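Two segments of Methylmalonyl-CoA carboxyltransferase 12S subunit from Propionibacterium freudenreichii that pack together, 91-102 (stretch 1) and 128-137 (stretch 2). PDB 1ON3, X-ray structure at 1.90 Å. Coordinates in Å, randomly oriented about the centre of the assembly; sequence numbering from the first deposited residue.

Stretch 1 (91-102) TILGRPVHAASQ
Stretch 2 128-137: LTGTPFLFFY

Parallel pairing of two strands in the 12S subunit. Stretch 1 ends its first strand at Ile92, reverses through a type I' turn from Ile92 to Arg95 and runs on as strand 95-102. The turn is closed by Ile92 N to Arg95 O (2.8 Å) and Arg95 N to Ile92 O (2.9 Å); Leu93 (phi/psi 53/43) and Gly94 (82/-15) both have positive phi, and at Gly94 a CB would jam against the preceding carbonyl. Stretch 2 leaves a helix through Gly130 (68/43), extends through Thr131 and Pro132, and forms strand 133-137. The strand axes lie 5° from parallel and 4.6 Å apart at closest approach, with His98 opposite Phe133, Ala99 opposite Leu134, Ala100 opposite Phe135 and Ser101 opposite Phe136 (CA-CA 5.0, 4.7, 4.7 and 4.6 Å).

As usual in parallel sheets, His98 and Ala100 each bond to the residues flanking their partners: His98 N to Pro132 O (3.1 Å), Leu134 N to His98 O (3.0 Å), Ala100 N to Leu134 O (2.9 Å) and Phe136 N to Ala100 O (2.9 Å). Gln102 N adds a last bond to Phe136 O (3.0 Å). CA-H...O contacts supplement this ladder, the shortest from Ala99 CA to Leu134 O (3.0 Å).

His98, Ala100, Phe133 and Phe135 share one face. His98 (chi1 m, chi2 79°) points CB to this face, and its imidazole comes nearer the loop before strand 133-137, where the p rotamer of Thr131 (83°) puts OG1 at the ring edge, in a 2.7 Å hydrogen bond with His98 ND1. Thr129, also p, brings OG1 to 3.2 Å from His98 CE1. Phe133 (t, chi2 -114°) and Phe135 (t, chi2 164°) point CB to this face, and their ring ends come nearer stretch 1. The small Ala100 leaves room for both: its CB lies 4.2 Å from Phe133 CZ and sits over the Phe135 face, a CH-pi contact 4.0 Å from CB to the ring centroid. Gln102 (m, t, chi3 -49°) sets CG at the Phe135 edge, 3.6 Å from CE2, while its OE1 reaches 3.2 Å from Tyr137 CA.

Ala99, Ser101, Leu134 and Phe136 occupy the other face. Leu134 (m, chi2 off-well at 100°) extends CD1 to 4.0 Å from Val97 CB and 4.2 Å from CD1 of Ile92 (m, t), a small apolar cluster. Ser101 (t) places OG 3.7 Å from CB of Phe136 (m, chi2 91°) and hydrogen-bonds elsewhere in the structure. Near the strand start, Val97 (m) rests CG1 4.1 Å from Pro132 CB. Arg95 (m, t, p, 180°) points CB sideways, but its end comes nearer stretch 2, with NH2 4.1 Å from Pro132 CG and the guanidinium nitrogens hydrogen-bonded elsewhere in the structure.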

ATOM      1  N   THR E  91     -13.408  22.089 -22.839  1.00 16.25           N
ATOM      2  CA  THR E  91     -11.968  21.953 -22.992  1.00 14.52           C
ATOM      3  C   THR E  91     -11.351  23.332 -23.184  1.00 18.58           C
ATOM      4  O   THR E  91     -12.019  24.264 -23.635  1.00 18.40           O
ATOM      5  CB  THR E  91     -11.573  21.075 -24.212  1.00 16.31           C
ATOM      6  OG1 THR E  91     -12.010  21.709 -25.418  1.00 15.30           O
ATOM      7  CG2 THR E  91     -12.197  19.684 -24.106  1.00 13.69           C
ATOM      8  N   ILE E  92     -10.084  23.465 -22.804  1.00 13.07           N
ATOM      9  CA  ILE E  92      -9.362  24.721 -22.987  1.00 15.78           C
ATOM     10  C   ILE E  92      -8.083  24.261 -23.679  1.00 16.66           C
ATOM     11  O   ILE E  92      -7.294  23.499 -23.116  1.00 13.00           O
ATOM     12  CB  ILE E  92      -9.071  25.422 -21.640  1.00 16.64           C
ATOM     13  CG1 ILE E  92     -10.386  25.951 -21.036  1.00 14.47           C
ATOM     14  CG2 ILE E  92      -8.077  26.565 -21.853  1.00 16.50           C
ATOM     15  CD1 ILE E  92     -10.253  26.528 -19.614  1.00 15.64           C
ATOM     16  N   LEU E  93      -7.916  24.694 -24.923  1.00 17.51           N
ATOM     17  CA  LEU E  93      -6.779  24.278 -25.731  1.00 17.44           C
ATOM     18  C   LEU E  93      -6.719  22.754 -25.721  1.00 17.79           C
ATOM     19  O   LEU E  93      -5.660  22.159 -25.559  1.00 19.54           O
ATOM     20  CB  LEU E  93      -5.480  24.896 -25.200  1.00 19.61           C
ATOM     21  CG  LEU E  93      -5.077  26.199 -25.904  1.00 20.16           C
ATOM     22  CD1 LEU E  93      -6.215  27.202 -25.858  1.00 27.44           C
ATOM     23  CD2 LEU E  93      -3.828  26.779 -25.251  1.00 25.31           C
ATOM     24  N   GLY E  94      -7.886  22.130 -25.870  1.00 17.08           N
ATOM     25  CA  GLY E  94      -7.962  20.678 -25.896  1.00 18.38           C
ATOM     26  C   GLY E  94      -7.969  19.976 -24.551  1.00 15.28           C
ATOM     27  O   GLY E  94      -8.322  18.802 -24.475  1.00 14.72           O
ATOM     28  N   ARG E  95      -7.593  20.688 -23.490  1.00 15.38           N
ATOM     29  CA  ARG E  95      -7.548  20.114 -22.145  1.00 12.73           C
ATOM     30  C   ARG E  95      -8.915  20.078 -21.495  1.00 14.68           C
ATOM     31  O   ARG E  95      -9.591  21.097 -21.391  1.00 14.11           O
ATOM     32  CB  ARG E  95      -6.605  20.923 -21.246  1.00 11.00           C
ATOM     33  CG  ARG E  95      -5.156  20.929 -21.710  1.00 14.10           C
ATOM     34  CD  ARG E  95      -4.318  21.906 -20.894  1.00 19.58           C
ATOM     35  NE  ARG E  95      -4.438  21.640 -19.466  1.00 18.03           N
ATOM     36  CZ  ARG E  95      -3.819  22.327 -18.515  1.00 12.82           C
ATOM     37  NH1 ARG E  95      -3.017  23.343 -18.836  1.00  7.47           N
ATOM     38  NH2 ARG E  95      -3.996  21.978 -17.242  1.00 10.47           N
ATOM     39  N   PRO E  96      -9.340  18.897 -21.038  1.00 13.14           N
ATOM     40  CA  PRO E  96     -10.646  18.763 -20.389  1.00 13.85           C
ATOM     41  C   PRO E  96     -10.697  19.565 -19.085  1.00 14.55           C
ATOM     42  O   PRO E  96      -9.742  19.539 -18.296  1.00 13.82           O
ATOM     43  CB  PRO E  96     -10.736  17.256 -20.112  1.00 14.72           C
ATOM     44  CG  PRO E  96      -9.851  16.654 -21.191  1.00 15.20           C
ATOM     45  CD  PRO E  96      -8.678  17.589 -21.169  1.00 15.15           C
ATOM     46  N   VAL E  97     -11.800  20.277 -18.864  1.00 12.20           N
ATOM     47  CA  VAL E  97     -11.999  21.033 -17.631  1.00 10.35           C
ATOM     48  C   VAL E  97     -13.473  20.992 -17.257  1.00 12.80           C
ATOM     49  O   VAL E  97     -14.314  20.641 -18.084  1.00 13.61           O
ATOM     50  CB  VAL E  97     -11.607  22.545 -17.759  1.00 10.38           C
ATOM     51  CG1 VAL E  97     -10.114  22.703 -18.024  1.00  7.41           C
ATOM     52  CG2 VAL E  97     -12.442  23.222 -18.847  1.00 11.57           C
ATOM     53  N   HIS E  98     -13.766  21.328 -16.003  1.00  9.76           N
ATOM     54  CA  HIS E  98     -15.132  21.434 -15.501  1.00  9.56           C
ATOM     55  C   HIS E  98     -15.257  22.879 -15.026  1.00 13.74           C
ATOM     56  O   HIS E  98     -14.292  23.452 -14.512  1.00 10.98           O
ATOM     57  CB  HIS E  98     -15.386  20.456 -14.353  1.00 12.65           C
ATOM     58  CG  HIS E  98     -15.535  19.041 -14.812  1.00 16.11           C
ATOM     59  ND1 HIS E  98     -14.456  18.242 -15.137  1.00 15.03           N
ATOM     60  CD2 HIS E  98     -16.642  18.310 -15.083  1.00 14.32           C
ATOM     61  CE1 HIS E  98     -14.897  17.080 -15.590  1.00 18.55           C
ATOM     62  NE2 HIS E  98     -16.220  17.097 -15.570  1.00 13.51           N
ATOM     63  N   ALA E  99     -16.434  23.474 -15.188  1.00 12.06           N
ATOM     64  CA  ALA E  99     -16.603  24.881 -14.820  1.00  8.10           C
ATOM     65  C   ALA E  99     -18.010  25.224 -14.361  1.00 12.81           C
ATOM     66  O   ALA E  99     -18.967  24.504 -14.663  1.00 13.15           O
ATOM     67  CB  ALA E  99     -16.235  25.758 -16.016  1.00 10.98           C
ATOM     68  N   ALA E 100     -18.116  26.324 -13.619  1.00 11.11           N
ATOM     69  CA  ALA E 100     -19.396  26.822 -13.127  1.00 11.08           C
ATOM     70  C   ALA E 100     -19.401  28.322 -13.388  1.00 14.99           C
ATOM     71  O   ALA E 100     -18.356  28.980 -13.339  1.00 12.29           O
ATOM     72  CB  ALA E 100     -19.544  26.546 -11.643  1.00  8.26           C
ATOM     73  N   SER E 101     -20.573  28.879 -13.665  1.00 10.38           N
ATOM     74  CA  SER E 101     -20.640  30.304 -13.957  1.00 10.17           C
ATOM     75  C   SER E 101     -21.954  30.834 -13.402  1.00 10.08           C
ATOM     76  O   SER E 101     -23.024  30.455 -13.875  1.00 14.39           O
ATOM     77  CB  SER E 101     -20.548  30.510 -15.474  1.00 10.58           C
ATOM     78  OG  SER E 101     -20.399  31.871 -15.831  1.00 12.26           O
ATOM     79  N   GLN E 102     -21.869  31.684 -12.385  1.00 12.87           N
ATOM     80  CA  GLN E 102     -23.066  32.246 -11.760  1.00 14.91           C
ATOM     81  C   GLN E 102     -23.736  33.270 -12.652  1.00 17.04           C
ATOM     82  O   GLN E 102     -23.072  34.071 -13.322  1.00 15.20           O
ATOM     83  CB  GLN E 102     -22.724  32.880 -10.405  1.00 11.68           C
ATOM     84  CG  GLN E 102     -22.467  31.852  -9.315  1.00 18.62           C
ATOM     85  CD  GLN E 102     -22.164  32.475  -7.964  1.00 20.95           C
ATOM     86  OE1 GLN E 102     -21.331  33.370  -7.863  1.00 13.78           O
ATOM     87  NE2 GLN E 102     -22.827  31.987  -6.916  1.00 14.70           N
ATOM     88  N   LEU E 128     -13.318  13.331  -9.780  1.00 13.06           N
ATOM     89  CA  LEU E 128     -13.432  11.958 -10.286  1.00 13.09           C
ATOM     90  C   LEU E 128     -12.671  11.712 -11.594  1.00 12.61           C
ATOM     91  O   LEU E 128     -12.130  10.633 -11.805  1.00 13.82           O
ATOM     92  CB  LEU E 128     -14.905  11.622 -10.514  1.00 15.10           C
ATOM     93  CG  LEU E 128     -15.193  10.191 -10.974  1.00 18.51           C
ATOM     94  CD1 LEU E 128     -14.907   9.220  -9.833  1.00 15.20           C
ATOM     95  CD2 LEU E 128     -16.652  10.079 -11.398  1.00 20.17           C
ATOM     96  N   THR E 129     -12.654  12.705 -12.474  1.00 11.13           N
ATOM     97  CA  THR E 129     -11.990  12.581 -13.770  1.00 13.16           C
ATOM     98  C   THR E 129     -10.610  13.229 -13.789  1.00 12.98           C
ATOM     99  O   THR E 129      -9.897  13.182 -14.801  1.00 13.73           O
ATOM    100  CB  THR E 129     -12.855  13.212 -14.872  1.00 12.33           C
ATOM    101  OG1 THR E 129     -13.080  14.593 -14.566  1.00 11.73           O
ATOM    102  CG2 THR E 129     -14.223  12.482 -14.969  1.00 14.96           C
ATOM    103  N   GLY E 130     -10.241  13.840 -12.670  1.00 11.64           N
ATOM    104  CA  GLY E 130      -8.938  14.481 -12.574  1.00 10.21           C
ATOM    105  C   GLY E 130      -8.727  15.715 -13.441  1.00 11.24           C
ATOM    106  O   GLY E 130      -7.665  15.877 -14.056  1.00 13.26           O
ATOM    107  N   THR E 131      -9.708  16.606 -13.501  1.00  9.31           N
ATOM    108  CA  THR E 131      -9.520  17.804 -14.311  1.00 10.70           C
ATOM    109  C   THR E 131      -9.600  19.082 -13.490  1.00 10.39           C
ATOM    110  O   THR E 131     -10.124  19.099 -12.364  1.00 10.46           O
ATOM    111  CB  THR E 131     -10.588  17.963 -15.424  1.00 18.68           C
ATOM    112  OG1 THR E 131     -11.763  18.565 -14.853  1.00 18.11           O
ATOM    113  CG2 THR E 131     -10.949  16.604 -16.048  1.00 15.55           C
ATOM    114  N   PRO E 132      -9.077  20.176 -14.050  1.00 10.57           N
ATOM    115  CA  PRO E 132      -9.118  21.462 -13.359  1.00 11.57           C
ATOM    116  C   PRO E 132     -10.583  21.899 -13.212  1.00 15.87           C
ATOM    117  O   PRO E 132     -11.459  21.451 -13.969  1.00 11.80           O
ATOM    118  CB  PRO E 132      -8.369  22.381 -14.311  1.00 14.02           C
ATOM    119  CG  PRO E 132      -7.336  21.476 -14.900  1.00 15.43           C
ATOM    120  CD  PRO E 132      -8.107  20.203 -15.164  1.00 12.43           C
ATOM    121  N   PHE E 133     -10.834  22.769 -12.237  1.00  8.93           N
ATOM    122  CA  PHE E 133     -12.168  23.319 -11.983  1.00  8.94           C
ATOM    123  C   PHE E 133     -12.080  24.846 -11.967  1.00 10.14           C
ATOM    124  O   PHE E 133     -11.290  25.414 -11.207  1.00  9.21           O
ATOM    125  CB  PHE E 133     -12.705  22.855 -10.630  1.00  8.78           C
ATOM    126  CG  PHE E 133     -13.984  23.523 -10.243  1.00 12.07           C
ATOM    127  CD1 PHE E 133     -14.038  24.385  -9.152  1.00 16.43           C
ATOM    128  CD2 PHE E 133     -15.129  23.324 -10.993  1.00 11.02           C
ATOM    129  CE1 PHE E 133     -15.231  25.043  -8.820  1.00 16.68           C
ATOM    130  CE2 PHE E 133     -16.321  23.980 -10.671  1.00 15.56           C
ATOM    131  CZ  PHE E 133     -16.365  24.840  -9.582  1.00 16.51           C
ATOM    132  N   LEU E 134     -12.894  25.501 -12.790  1.00  6.54           N
ATOM    133  CA  LEU E 134     -12.912  26.964 -12.879  1.00  9.64           C
ATOM    134  C   LEU E 134     -14.324  27.454 -12.536  1.00 11.95           C
ATOM    135  O   LEU E 134     -15.312  26.846 -12.934  1.00 12.66           O
ATOM    136  CB  LEU E 134     -12.497  27.425 -14.282  1.00 12.21           C
ATOM    137  CG  LEU E 134     -11.053  27.029 -14.653  1.00 14.93           C
ATOM    138  CD1 LEU E 134     -11.091  25.789 -15.537  1.00 18.28           C
ATOM    139  CD2 LEU E 134     -10.347  28.164 -15.375  1.00 11.46           C
ATOM    140  N   PHE E 135     -14.403  28.556 -11.802  1.00 10.21           N
ATOM    141  CA  PHE E 135     -15.686  29.081 -11.343  1.00 13.79           C
ATOM    142  C   PHE E 135     -15.772  30.614 -11.446  1.00 12.55           C
ATOM    143  O   PHE E 135     -14.962  31.318 -10.857  1.00 11.16           O
ATOM    144  CB  PHE E 135     -15.854  28.634  -9.881  1.00 12.34           C
ATOM    145  CG  PHE E 135     -17.236  28.826  -9.301  1.00 14.70           C
ATOM    146  CD1 PHE E 135     -17.580  28.163  -8.131  1.00 11.89           C
ATOM    147  CD2 PHE E 135     -18.168  29.687  -9.879  1.00 15.81           C
ATOM    148  CE1 PHE E 135     -18.834  28.355  -7.533  1.00 14.85           C
ATOM    149  CE2 PHE E 135     -19.429  29.886  -9.287  1.00 17.60           C
ATOM    150  CZ  PHE E 135     -19.755  29.215  -8.111  1.00 12.81           C
ATOM    151  N   PHE E 136     -16.747  31.110 -12.212  1.00 12.86           N
ATOM    152  CA  PHE E 136     -16.990  32.556 -12.342  1.00 13.02           C
ATOM    153  C   PHE E 136     -18.050  32.908 -11.288  1.00 12.85           C
ATOM    154  O   PHE E 136     -19.190  32.419 -11.346  1.00 11.03           O
ATOM    155  CB  PHE E 136     -17.548  32.935 -13.722  1.00 11.81           C
ATOM    156  CG  PHE E 136     -16.539  32.874 -14.848  1.00 12.25           C
ATOM    157  CD1 PHE E 136     -16.377  31.711 -15.591  1.00 12.49           C
ATOM    158  CD2 PHE E 136     -15.810  34.006 -15.210  1.00  9.59           C
ATOM    159  CE1 PHE E 136     -15.505  31.680 -16.692  1.00 12.23           C
ATOM    160  CE2 PHE E 136     -14.944  33.988 -16.300  1.00 14.16           C
ATOM    161  CZ  PHE E 136     -14.792  32.819 -17.047  1.00 12.86           C
ATOM    162  N   TYR E 137     -17.655  33.727 -10.316  1.00 12.30           N
ATOM    163  CA  TYR E 137     -18.525  34.169  -9.227  1.00  9.80           C
ATOM    164  C   TYR E 137     -19.135  35.541  -9.560  1.00 12.12           C
ATOM    165  O   TYR E 137     -18.435  36.444  -9.998  1.00 11.74           O
ATOM    166  CB  TYR E 137     -17.704  34.296  -7.942  1.00  8.75           C
ATOM    167  CG  TYR E 137     -17.154  32.994  -7.422  1.00 10.86           C
ATOM    168  CD1 TYR E 137     -17.794  32.313  -6.395  1.00  9.72           C
ATOM    169  CD2 TYR E 137     -15.955  32.472  -7.915  1.00  9.01           C
ATOM    170  CE1 TYR E 137     -17.256  31.143  -5.852  1.00  7.97           C
ATOM    171  CE2 TYR E 137     -15.402  31.300  -7.387  1.00  9.08           C
ATOM    172  CZ  TYR E 137     -16.053  30.642  -6.356  1.00  8.81           C
ATOM    173  OH  TYR E 137     -15.513  29.496  -5.819  1.00 10.73           O
TER